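Local atomic coordinates of putative polyketide cyclase (Pseudomonas putida KT2440, PDB entry 3F7X), a protein that is of unknown function but has a SnoaL-like domain and may, like relatives of that family, act as a polyketide cyclase. Residues 36-41 against 67-72; 109-114 against 144-149. All blocks are in the same frame, centred on the assembly; numbering follows the deposited sequence. Where two conformers were deposited one is given.

Contact 1. Residues 36-41 against 67-72; sequences GDMPAF and AFMEKM
A Met-aromatic contact joins Phe41 and Met69 where helices 38-43 and 62-75 of the SnoaL-like alpha+beta fold meet; Met38 and Met69 are both selenomethionine. The Met69 chain, bent at chi2 and chi3, lays its methyl over one face of the Phe41 ring: CE sits 4.3 Å from the centroid of the Phe41 ring and 23° off its normal, a CH-pi contact displaced toward the rim. Its selenium meets the same ring obliquely. Along one side of the ring, Phe41 CE2 also touches Met69 CG, 3.8 Å away. Phe41 reaches this far because its CG stands anti to the backbone N (chi1 -178°), while Tyr29, Ala32 and Phe33 of helix 22-35 pack around the same side chain. An alanine in place of Phe41 would take the ring from under the Met69 methyl, is likely to open a gap between the helices and would probably let that bent chain turn. Met38 crosses Met69 at about a right angle, its SE 3.7 Å from Met69 CE, so the Met69 methyl touches both the Met38 selenium and the Phe41 face. No hydrogen bond links 36-41 to 67-72, and the contact between them is apolar. The start of the first helix is fixed separately: Gly36 ends the preceding helix in a Schellman motif, and Asp37 is the N-cap of the next. There Ala40 N gives a nearly straight bond (164°) to Asp37 OD1, 3.2 Å long, arriving from above the carboxylate plane.

Contact 2. Residues 109-114 against 144-149; sequences EGLPTA and NDWVEQ
Trp146 turns its indole from helix 143-150 with CG opposite the backbone nitrogen (chi1 -177°), carrying the six-membered end toward Leu111 and Pro112, whereas Leu111 has CG beside its own N (chi1 -68°) and sends CD2 to meet it. One ring carbon takes both partners: Trp146 CZ3 lies 4.1 Å from Pro112 CD, and Leu111 CD2 approaches the same Trp146 CZ3 at 4.2 Å. Both approach the indole plane obliquely; the Leu111 and Trp146 side chains run at about a right angle. One residue further along the helix, Val147 CG1 faces Pro112 CG at 4.4 Å, so the proline ring touches two successive helix residues. These are loose apolar contacts with no hydrogen bond between 109-114 and 144-149. Within the helix, Gln149 NE2 binds Asp145 OD1 at 3.1 Å; the carboxylate oxygen lies nearly in the Gln149 amide plane, and the same NE2 also bonds to Val120 O. An unidentified ligand lies against Trp146, consistent with a pocket here. The indole meets Tyr104 and Tyr119 edge-to-face and touches Tyr76 and Leu121, which places the C-terminal helix against strands 76-87, 93-104 and 118-130, with the 109-114 loop alongside.

Along the chain the two contacts come in series: contact 1 closes before contact 2 opens, and their centres lie about 21 Å apart. Contact 1 joins two helices nearer the centre of the chain; contact 2 sets the loop between strands 93-104 and 118-130 against the C-terminal helix 143-150. The mixed sheet is common ground, since helix 62-75 leads directly into strand 76-87, whose Tyr76 touches Leu111 and Trp146. They also meet directly, Lys71 NZ lying 3.4 Å from Glu109 N, while Lys71 forms a salt bridge with Asp108. Unidentified ligand about 3 Å from the Trp146 side chain and about 6 Å from that of Met69 is consistent with a pocket at contact 2, perhaps extending toward contact 1.

Contact 1. Residues 36-41 against 67-72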
# COMPACT_ATOMS: atom_id res chain seq x y z
N GLY A 36 16.09 15.68 -1.33
CA GLY A 36 16.26 15.88 -2.73
C GLY A 36 17.63 15.48 -3.25
O GLY A 36 18.11 16.03 -4.25
N ASP A 37 18.23 14.45 -2.65
CA ASP A 37 19.58 13.99 -3.01
C ASP A 37 19.44 12.82 -3.96
O ASP A 37 19.34 11.65 -3.55
CB ASP A 37 20.32 13.61 -1.76
CG ASP A 37 21.78 13.30 -2.00
OD1 ASP A 37 22.15 13.00 -3.13
OD2 ASP A 37 22.55 13.31 -1.01
N MSE A 38 19.35 13.13 -5.25
CA MSE A 38 19.08 12.11 -6.26
C MSE A 38 20.24 11.11 -6.44
O MSE A 38 19.97 9.93 -6.53
CB MSE A 38 18.61 12.74 -7.54
CG MSE A 38 17.21 13.36 -7.39
SE MSE A 38 15.79 12.16 -6.87
CE MSE A 38 15.68 12.51 -4.94
N PRO A 39 21.50 11.57 -6.38
CA PRO A 39 22.54 10.56 -6.45
C PRO A 39 22.45 9.53 -5.32
O PRO A 39 22.61 8.33 -5.56
CB PRO A 39 23.83 11.38 -6.36
CG PRO A 39 23.43 12.70 -6.92
CD PRO A 39 22.04 12.95 -6.47
N ALA A 40 22.22 9.99 -4.09
CA ALA A 40 22.11 9.09 -2.95
C ALA A 40 20.92 8.18 -3.09
O ALA A 40 20.98 7.00 -2.75
CB ALA A 40 22.03 9.90 -1.66
N PHE A 41 19.82 8.72 -3.57
CA PHE A 41 18.56 7.96 -3.74
C PHE A 41 18.74 6.84 -4.76
O PHE A 41 18.46 5.68 -4.49
CB PHE A 41 17.49 8.96 -4.19
CG PHE A 41 16.12 8.39 -4.39
CD1 PHE A 41 15.24 8.23 -3.33
CD2 PHE A 41 15.71 8.01 -5.66
CE1 PHE A 41 13.97 7.71 -3.55
CE2 PHE A 41 14.46 7.47 -5.87
CZ PHE A 41 13.59 7.34 -4.82
N ALA A 67 14.46 8.73 -14.70
CA ALA A 67 13.57 9.57 -15.51
C ALA A 67 12.29 9.91 -14.77
O ALA A 67 11.80 11.03 -14.83
CB ALA A 67 13.26 8.88 -16.84
N PHE A 68 11.74 8.94 -14.04
CA PHE A 68 10.56 9.17 -13.20
C PHE A 68 10.84 10.26 -12.16
O PHE A 68 10.02 11.16 -11.98
CB PHE A 68 10.15 7.85 -12.55
CG PHE A 68 8.93 7.97 -11.67
CD1 PHE A 68 9.05 8.36 -10.34
CD2 PHE A 68 7.68 7.66 -12.16
CE1 PHE A 68 7.92 8.45 -9.52
CE2 PHE A 68 6.58 7.74 -11.33
CZ PHE A 68 6.72 8.14 -10.04
N MSE A 69 11.98 10.16 -11.51
CA MSE A 69 12.33 11.15 -10.52
C MSE A 69 12.60 12.52 -11.12
O MSE A 69 12.28 13.53 -10.50
CB MSE A 69 13.49 10.71 -9.62
CG MSE A 69 13.20 9.48 -8.79
SE MSE A 69 11.63 9.63 -7.67
CE MSE A 69 12.40 10.87 -6.40
N GLU A 70 13.19 12.58 -12.30
CA GLU A 70 13.38 13.84 -12.98
C GLU A 70 12.03 14.54 -13.22
O GLU A 70 11.85 15.73 -13.01
CB GLU A 70 14.12 13.56 -14.29
CG GLU A 70 15.62 13.43 -14.10
CD GLU A 70 16.45 13.65 -15.35
OE1 GLU A 70 15.93 14.18 -16.36
OE2 GLU A 70 17.66 13.35 -15.31
N LYS A 71 11.06 13.76 -13.66
CA LYS A 71 9.72 14.29 -13.93
C LYS A 71 9.06 14.70 -12.63
O LYS A 71 8.45 15.76 -12.54
CB LYS A 71 8.87 13.29 -14.68
CG LYS A 71 7.50 13.87 -15.13
CD LYS A 71 7.58 14.74 -16.41
CE LYS A 71 6.39 15.75 -16.55
NZ LYS A 71 5.02 15.15 -16.72
N MSE A 72 9.19 13.86 -11.61
CA MSE A 72 8.58 14.17 -10.34
C MSE A 72 9.17 15.49 -9.80
O MSE A 72 8.44 16.35 -9.28
CB MSE A 72 8.78 13.01 -9.36
CG MSE A 72 7.77 12.95 -8.26
SE MSE A 72 8.12 11.46 -7.07
CE MSE A 72 9.01 12.60 -5.90

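Contact 2. Residues 109-114 against 144-149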
# COMPACT_ATOMS: atom_id res chain seq x y z
N GLU A 109 1.60 15.30 -16.69
CA GLU A 109 0.82 14.83 -17.83
C GLU A 109 -0.37 13.96 -17.39
O GLU A 109 -0.26 13.08 -16.54
CB GLU A 109 1.69 14.06 -18.80
CG GLU A 109 2.81 14.93 -19.35
CD GLU A 109 3.27 14.50 -20.71
OE1 GLU A 109 2.49 14.62 -21.64
OE2 GLU A 109 4.39 14.02 -20.81
N GLY A 110 -1.54 14.25 -17.93
CA GLY A 110 -2.73 13.43 -17.66
C GLY A 110 -3.42 13.73 -16.36
O GLY A 110 -4.28 12.96 -15.93
N LEU A 111 -3.04 14.83 -15.71
CA LEU A 111 -3.48 15.16 -14.36
C LEU A 111 -4.04 16.58 -14.30
O LEU A 111 -3.94 17.32 -15.28
CB LEU A 111 -2.32 14.93 -13.39
CG LEU A 111 -1.91 13.48 -13.21
CD1 LEU A 111 -0.60 13.37 -12.44
CD2 LEU A 111 -2.99 12.66 -12.52
N PRO A 112 -4.65 16.98 -13.17
CA PRO A 112 -5.15 18.35 -13.06
C PRO A 112 -4.05 19.40 -13.20
O PRO A 112 -2.87 19.11 -13.03
CB PRO A 112 -5.75 18.41 -11.65
CG PRO A 112 -6.04 16.97 -11.29
CD PRO A 112 -4.94 16.21 -11.94
N THR A 113 -4.47 20.61 -13.48
CA THR A 113 -3.56 21.76 -13.59
C THR A 113 -2.90 22.05 -12.24
O THR A 113 -3.53 21.99 -11.21
CB THR A 113 -4.36 22.97 -14.09
OG1 THR A 113 -5.00 22.61 -15.31
CG2 THR A 113 -3.45 24.12 -14.32
N ALA A 114 -1.60 22.33 -12.27
CA ALA A 114 -0.84 22.77 -11.10
C ALA A 114 -0.87 24.28 -10.97
O ALA A 114 -0.76 25.02 -11.98
CB ALA A 114 0.59 22.31 -11.19
N ASN A 144 -7.55 9.03 -5.71
CA ASN A 144 -8.79 9.81 -5.72
C ASN A 144 -8.73 10.93 -4.71
O ASN A 144 -9.19 12.06 -5.00
CB ASN A 144 -10.01 8.90 -5.55
CG ASN A 144 -10.34 8.13 -6.81
OD1 ASN A 144 -10.21 8.66 -7.94
ND2 ASN A 144 -10.79 6.88 -6.64
N ASP A 145 -8.18 10.65 -3.53
CA ASP A 145 -8.01 11.67 -2.51
C ASP A 145 -7.06 12.75 -3.01
O ASP A 145 -7.35 13.93 -2.88
CB ASP A 145 -7.53 11.03 -1.21
CG ASP A 145 -7.31 12.00 -0.08
OD1 ASP A 145 -7.83 13.13 -0.10
OD2 ASP A 145 -6.63 11.62 0.90
N TRP A 146 -5.95 12.37 -3.62
CA TRP A 146 -5.03 13.35 -4.11
C TRP A 146 -5.68 14.25 -5.17
O TRP A 146 -5.57 15.48 -5.09
CB TRP A 146 -3.78 12.69 -4.69
CG TRP A 146 -2.80 13.70 -5.14
CD1 TRP A 146 -1.97 14.43 -4.35
CD2 TRP A 146 -2.64 14.22 -6.49
NE1 TRP A 146 -1.27 15.33 -5.11
CE2 TRP A 146 -1.64 15.21 -6.42
CE3 TRP A 146 -3.19 13.92 -7.72
CZ2 TRP A 146 -1.22 15.91 -7.55
CZ3 TRP A 146 -2.76 14.60 -8.83
CH2 TRP A 146 -1.78 15.58 -8.73
N VAL A 147 -6.35 13.63 -6.13
CA VAL A 147 -7.03 14.41 -7.17
C VAL A 147 -8.04 15.38 -6.55
O VAL A 147 -8.13 16.54 -6.97
CB VAL A 147 -7.71 13.48 -8.18
CG1 VAL A 147 -8.69 14.27 -9.08
CG2 VAL A 147 -6.67 12.78 -9.01
N GLU A 148 -8.80 14.93 -5.56
CA GLU A 148 -9.81 15.79 -4.91
C GLU A 148 -9.13 16.99 -4.26
O GLU A 148 -9.65 18.13 -4.24
CB GLU A 148 -10.60 14.98 -3.88
CG GLU A 148 -11.67 15.75 -3.13
N GLN A 149 -7.95 16.75 -3.67
CA GLN A 149 -7.23 17.82 -2.99
C GLN A 149 -6.69 18.89 -3.94
O GLN A 149 -6.58 20.05 -3.53
CB GLN A 149 -6.10 17.30 -2.10
CG GLN A 149 -6.60 16.54 -0.89
CD GLN A 149 -5.46 16.19 0.04
OE1 GLN A 149 -4.63 17.04 0.35
NE2 GLN A 149 -5.45 14.96 0.54